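Long-range contact in Esterase/lipase (Lactobacillus rhamnosus, PDB 4N5H), which probably hydrolyses carboxylic esters and may also transfer acyl groups, as an esterase of the alpha/beta-hydrolase fold: residues Asp3-Trp15 with Asp198-Leu210. The protein carries 1 engineered substitution. Numbering follows the deposited sequence. Where two conformers were deposited one is given.
Sequences DEEAMLAKVQASW and DMSDMAAFYLDKL
Trp-15 NE1 donates a hydrogen bond to Tyr-206 OH at 2.9 Å, nearly straight (161° at the hydrogen) though tilted slightly out of the indole plane. The bond pairs a polar atom on each ring, so that the buried Tyr-206 and the partly exposed Trp-15 can still pack their carbon surfaces. Met-199 serves both: its CG lies over the centre of the Tyr-206 ring and its CE touches the indole edge at Trp-15 CZ2.

Phe-205 is the main apolar wedge, a knob in the hole made by Glu-4, Met-7, Leu-8 and Val-11. With CG anti to the backbone N (chi1 -178°), its ring reaches out to helix 3-15. Met-7 CB makes a CH-pi contact over one face, 4.1 Å from the Phe-205 centroid, and Lys-209 CG lies over the rim of the opposite face. The flexible Met-7 chain bends at chi3 (-61°), bringing CE within 3.6 Å of Phe-205 CD1, while its sulfur makes an oblique Met-aromatic contact. Branched Val-11 divides its methyls: CG2 meets Phe-205 CD2 at 3.8 Å, whereas CG1 packs against the Tyr-206 hydroxyl.

Polar pairs flank this apolar centre. Lys-209 NZ forms a salt bridge with Glu-4 OE2 at 2.6 Å, donating to its syn lone pair, although Glu-4 is poorly ordered and the exact geometry uncertain; Glu-4 OE1 lies at the edge of the Phe-205 ring. Ser-14 OG is 2.9 Å from Asp-198 OD2 and also near Lys-10 O, two acceptors competing for one proton.

Helices 3-15 and 203-210 cross almost perpendicularly, their axes 10.9 Å apart. The contact lies well out from the chain centre and joins the long N-terminal helix 2-28 to the helical excursion between parallel strands 179-183 and 235-240 of the central sheet, with Phe-78 and Tyr-79 meeting Tyr-206 and Trp-15, respectively.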
loop_
_atom_site.group_PDB
_atom_site.type_symbol
_atom_site.label_atom_id
_atom_site.label_comp_id
_atom_site.label_asym_id
_atom_site.label_seq_id
_atom_site.Cartn_x
_atom_site.Cartn_y
_atom_site.Cartn_z
ATOM N N ASP A 3 -40.634 -8.655 7.963
ATOM C CA ASP A 3 -40.355 -8.774 6.519
ATOM C C ASP A 3 -39.544 -7.605 5.953
ATOM O O ASP A 3 -38.914 -7.744 4.921
ATOM C CB ASP A 3 -41.655 -8.833 5.698
ATOM C CG ASP A 3 -41.468 -9.542 4.350
ATOM N N GLU A 4 -39.614 -6.470 6.637
ATOM C CA GLU A 4 -39.056 -5.199 6.219
ATOM C C GLU A 4 -37.585 -5.179 6.588
ATOM O O GLU A 4 -36.725 -4.739 5.802
ATOM C CB GLU A 4 -39.785 -4.105 6.971
ATOM C CG GLU A 4 -38.977 -2.869 7.266
ATOM C CD GLU A 4 -39.237 -1.805 6.251
ATOM O OE1 GLU A 4 -39.979 -2.102 5.274
ATOM O OE2 GLU A 4 -38.700 -0.692 6.450
ATOM N N GLU A 5 -37.308 -5.650 7.799
ATOM C CA GLU A 5 -35.957 -5.775 8.256
ATOM C C GLU A 5 -35.248 -6.887 7.429
ATOM O O GLU A 5 -34.042 -6.772 7.152
ATOM C CB GLU A 5 -35.904 -5.970 9.800
ATOM C CG GLU A 5 -35.564 -7.367 10.311
ATOM N N ALA A 6 -35.993 -7.923 7.022
ATOM C CA ALA A 6 -35.484 -8.955 6.145
ATOM C C ALA A 6 -35.170 -8.420 4.736
ATOM O O ALA A 6 -34.152 -8.792 4.140
ATOM C CB ALA A 6 -36.485 -10.074 6.002
ATOM N N MET A 7 -36.075 -7.607 4.177
ATOM C CA MET A 7 -35.880 -7.048 2.861
ATOM C C MET A 7 -34.629 -6.119 2.893
ATOM O O MET A 7 -33.809 -6.183 1.960
ATOM C CB MET A 7 -37.097 -6.273 2.385
ATOM C CG MET A 7 -38.218 -7.117 1.807
ATOM S SD MET A 7 -39.598 -6.125 1.120
ATOM C CE MET A 7 -40.215 -5.186 2.533
ATOM N N LEU A 8 -34.482 -5.320 3.950
ATOM C CA LEU A 8 -33.330 -4.450 4.080
ATOM C C LEU A 8 -32.075 -5.273 4.143
ATOM O O LEU A 8 -31.043 -4.941 3.523
ATOM C CB LEU A 8 -33.443 -3.559 5.279
ATOM C CG LEU A 8 -32.253 -2.663 5.569
ATOM C CD1 LEU A 8 -32.076 -1.708 4.385
ATOM C CD2 LEU A 8 -32.427 -1.874 6.874
ATOM N N ALA A 9 -32.125 -6.374 4.904
ATOM C CA ALA A 9 -30.958 -7.244 5.020
ATOM C C ALA A 9 -30.558 -7.879 3.690
ATOM O O ALA A 9 -29.361 -7.996 3.400
ATOM C CB ALA A 9 -31.142 -8.292 6.155
ATOM N N LYS A 10 -31.515 -8.195 2.839
ATOM C CA LYS A 10 -31.224 -8.704 1.509
ATOM C C LYS A 10 -30.550 -7.642 0.563
ATOM O O LYS A 10 -29.610 -7.942 -0.213
ATOM C CB LYS A 10 -32.497 -9.129 0.858
ATOM C CG LYS A 10 -32.867 -10.577 1.201
ATOM C CD LYS A 10 -33.815 -11.144 0.163
ATOM C CE LYS A 10 -33.271 -10.842 -1.238
ATOM N NZ LYS A 10 -33.481 -11.957 -2.202
ATOM N N VAL A 11 -31.118 -6.450 0.600
ATOM C CA VAL A 11 -30.549 -5.343 -0.185
ATOM C C VAL A 11 -29.138 -5.071 0.288
ATOM O O VAL A 11 -28.213 -4.995 -0.527
ATOM C CB VAL A 11 -31.422 -4.078 -0.033
ATOM C CG1 VAL A 11 -30.721 -2.854 -0.639
ATOM C CG2 VAL A 11 -32.732 -4.260 -0.746
ATOM N N GLN A 12 -28.930 -4.961 1.607
ATOM C CA GLN A 12 -27.574 -4.696 2.127
ATOM C C GLN A 12 -26.580 -5.811 1.816
ATOM O O GLN A 12 -25.412 -5.513 1.569
ATOM C CB GLN A 12 -27.568 -4.338 3.623
ATOM C CG GLN A 12 -28.459 -3.158 3.968
ATOM C CD GLN A 12 -27.960 -1.793 3.495
ATOM O OE1 GLN A 12 -28.330 -0.762 4.104
ATOM N NE2 GLN A 12 -27.112 -1.761 2.425
ATOM N N ALA A 13 -27.014 -7.077 1.747
ATOM C CA ALA A 13 -26.098 -8.162 1.339
ATOM C C ALA A 13 -25.697 -8.030 -0.130
ATOM O O ALA A 13 -24.542 -8.336 -0.478
ATOM C CB ALA A 13 -26.744 -9.558 1.534
ATOM N N SER A 14 -26.624 -7.622 -0.994
ATOM C CA SER A 14 -26.324 -7.425 -2.412
ATOM C C SER A 14 -25.286 -6.322 -2.494
ATOM O O SER A 14 -24.285 -6.464 -3.193
ATOM C CB SER A 14 -27.498 -6.994 -3.236
ATOM O OG SER A 14 -28.501 -8.009 -3.249
ATOM N N TRP A 15 -25.513 -5.209 -1.783
ATOM C CA TRP A 15 -24.522 -4.122 -1.868
ATOM C C TRP A 15 -23.213 -4.438 -1.207
ATOM O O TRP A 15 -22.189 -3.942 -1.599
ATOM C CB TRP A 15 -25.146 -2.763 -1.403
ATOM C CG TRP A 15 -26.132 -2.358 -2.365
ATOM C CD1 TRP A 15 -27.518 -2.331 -2.194
ATOM C CD2 TRP A 15 -25.919 -1.879 -3.705
ATOM N NE1 TRP A 15 -28.124 -1.988 -3.350
ATOM C CE2 TRP A 15 -27.180 -1.640 -4.278
ATOM C CE3 TRP A 15 -24.778 -1.611 -4.464
ATOM C CZ2 TRP A 15 -27.333 -1.218 -5.608
ATOM C CZ3 TRP A 15 -24.928 -1.182 -5.773
ATOM C CH2 TRP A 15 -26.222 -0.981 -6.321
ATOM N N ASP A 198 -31.370 -8.138 -9.499
ATOM C CA ASP A 198 -31.592 -7.836 -8.068
ATOM C C ASP A 198 -32.486 -6.576 -7.810
ATOM O O ASP A 198 -33.478 -6.678 -7.059
ATOM C CB ASP A 198 -30.262 -7.745 -7.286
ATOM C CG ASP A 198 -29.708 -9.136 -6.885
ATOM O OD1 ASP A 198 -29.993 -10.136 -7.572
ATOM O OD2 ASP A 198 -28.999 -9.236 -5.856
ATOM N N MET A 199 -32.175 -5.425 -8.427
ATOM C CA MET A 199 -32.920 -4.178 -8.111
ATOM C C MET A 199 -34.367 -4.265 -8.525
ATOM O O MET A 199 -35.265 -3.844 -7.767
ATOM C CB MET A 199 -32.320 -2.987 -8.826
ATOM C CG MET A 199 -32.824 -1.627 -8.355
ATOM S SD MET A 199 -31.643 -0.286 -8.773
ATOM C CE MET A 199 -30.160 -1.064 -8.243
ATOM N N SER A 200 -34.566 -4.772 -9.757
ATOM C CA SER A 200 -35.909 -4.969 -10.331
ATOM C C SER A 200 -36.788 -5.890 -9.425
ATOM O O SER A 200 -37.939 -5.520 -9.095
ATOM C CB SER A 200 -35.846 -5.504 -11.796
ATOM O OG SER A 200 -35.281 -4.523 -12.683
ATOM N N ASP A 201 -36.252 -7.039 -9.017
ATOM C CA ASP A 201 -36.990 -7.969 -8.101
ATOM C C ASP A 201 -37.410 -7.303 -6.775
ATOM O O ASP A 201 -38.512 -7.529 -6.318
ATOM C CB ASP A 201 -36.113 -9.157 -7.723
ATOM C CG ASP A 201 -35.791 -10.053 -8.901
ATOM O OD1 ASP A 201 -36.423 -9.944 -10.006
ATOM O OD2 ASP A 201 -34.858 -10.856 -8.699
ATOM N N MET A 202 -36.507 -6.495 -6.196
ATOM C CA MET A 202 -36.707 -5.795 -4.927
ATOM C C MET A 202 -37.329 -4.395 -5.096
ATOM O O MET A 202 -37.227 -3.544 -4.214
ATOM C CB MET A 202 -35.333 -5.614 -4.312
ATOM C CG MET A 202 -35.258 -6.004 -2.871
ATOM S SD MET A 202 -35.961 -7.645 -2.588
ATOM C CE MET A 202 -36.344 -7.235 -0.873
ATOM N N ALA A 203 -37.932 -4.172 -6.247
ATOM C CA ALA A 203 -38.273 -2.849 -6.729
ATOM C C ALA A 203 -39.227 -2.151 -5.800
ATOM O O ALA A 203 -39.097 -0.952 -5.581
ATOM C CB ALA A 203 -38.877 -2.839 -8.125
ATOM N N ALA A 204 -40.240 -2.843 -5.310
ATOM C CA ALA A 204 -41.268 -2.095 -4.593
ATOM C C ALA A 204 -40.640 -1.554 -3.307
ATOM O O ALA A 204 -41.012 -0.483 -2.801
ATOM C CB ALA A 204 -42.490 -2.980 -4.309
ATOM N N PHE A 205 -39.708 -2.304 -2.743
ATOM C CA PHE A 205 -38.987 -1.878 -1.553
ATOM C C PHE A 205 -38.080 -0.640 -1.828
ATOM O O PHE A 205 -38.015 0.286 -1.014
ATOM C CB PHE A 205 -38.122 -2.998 -1.009
ATOM C CG PHE A 205 -37.394 -2.650 0.240
ATOM C CD1 PHE A 205 -38.076 -2.487 1.425
ATOM C CD2 PHE A 205 -35.976 -2.430 0.225
ATOM C CE1 PHE A 205 -37.400 -2.182 2.602
ATOM C CE2 PHE A 205 -35.327 -2.080 1.378
ATOM C CZ PHE A 205 -36.020 -1.941 2.568
ATOM N N TYR A 206 -37.349 -0.667 -2.931
ATOM C CA TYR A 206 -36.586 0.532 -3.362
ATOM C C TYR A 206 -37.483 1.805 -3.508
ATOM O O TYR A 206 -37.145 2.942 -3.068
ATOM C CB TYR A 206 -35.824 0.326 -4.674
ATOM C CG TYR A 206 -34.523 -0.398 -4.531
ATOM C CD1 TYR A 206 -34.482 -1.738 -4.321
ATOM C CD2 TYR A 206 -33.314 0.261 -4.641
ATOM C CE1 TYR A 206 -33.267 -2.398 -4.165
ATOM C CE2 TYR A 206 -32.116 -0.412 -4.554
ATOM C CZ TYR A 206 -32.092 -1.758 -4.350
ATOM O OH TYR A 206 -30.889 -2.475 -4.186
ATOM N N LEU A 207 -38.599 1.606 -4.156
ATOM C CA LEU A 207 -39.527 2.683 -4.415
ATOM C C LEU A 207 -40.113 3.246 -3.117
ATOM O O LEU A 207 -40.245 4.474 -2.971
ATOM C CB LEU A 207 -40.602 2.211 -5.396
ATOM C CG LEU A 207 -40.131 1.824 -6.796
ATOM C CD1 LEU A 207 -41.214 1.145 -7.622
ATOM C CD2 LEU A 207 -39.637 3.085 -7.446
ATOM N N ASP A 208 -40.436 2.363 -2.183
ATOM C CA ASP A 208 -40.888 2.776 -0.873
ATOM C C ASP A 208 -39.883 3.567 -0.066
ATOM O O ASP A 208 -40.211 4.537 0.596
ATOM C CB ASP A 208 -41.335 1.541 -0.077
ATOM C CG ASP A 208 -42.753 1.080 -0.486
ATOM O OD1 ASP A 208 -43.435 1.824 -1.270
ATOM O OD2 ASP A 208 -43.212 0.000 0.004
ATOM N N LYS A 209 -38.636 3.130 -0.070
ATOM C CA LYS A 209 -37.605 3.823 0.652
ATOM C C LYS A 209 -37.294 5.160 -0.077
ATOM O O LYS A 209 -36.923 6.118 0.636
ATOM C CB LYS A 209 -36.359 2.914 0.880
ATOM C CG LYS A 209 -36.571 1.711 1.841
ATOM C CD LYS A 209 -37.152 2.164 3.165
ATOM C CE LYS A 209 -37.481 0.994 4.079
ATOM N NZ LYS A 209 -38.169 1.516 5.284
ATOM N N LEU A 210 -37.335 5.186 -1.379
ATOM C CA LEU A 210 -37.097 6.446 -2.109
ATOM C C LEU A 210 -38.180 7.458 -1.731
ATOM O O LEU A 210 -37.885 8.619 -1.463
ATOM C CB LEU A 210 -37.151 6.260 -3.619
ATOM C CG LEU A 210 -35.845 5.782 -4.225
ATOM C CD1 LEU A 210 -36.106 5.377 -5.660
ATOM C CD2 LEU A 210 -34.787 6.913 -4.137
#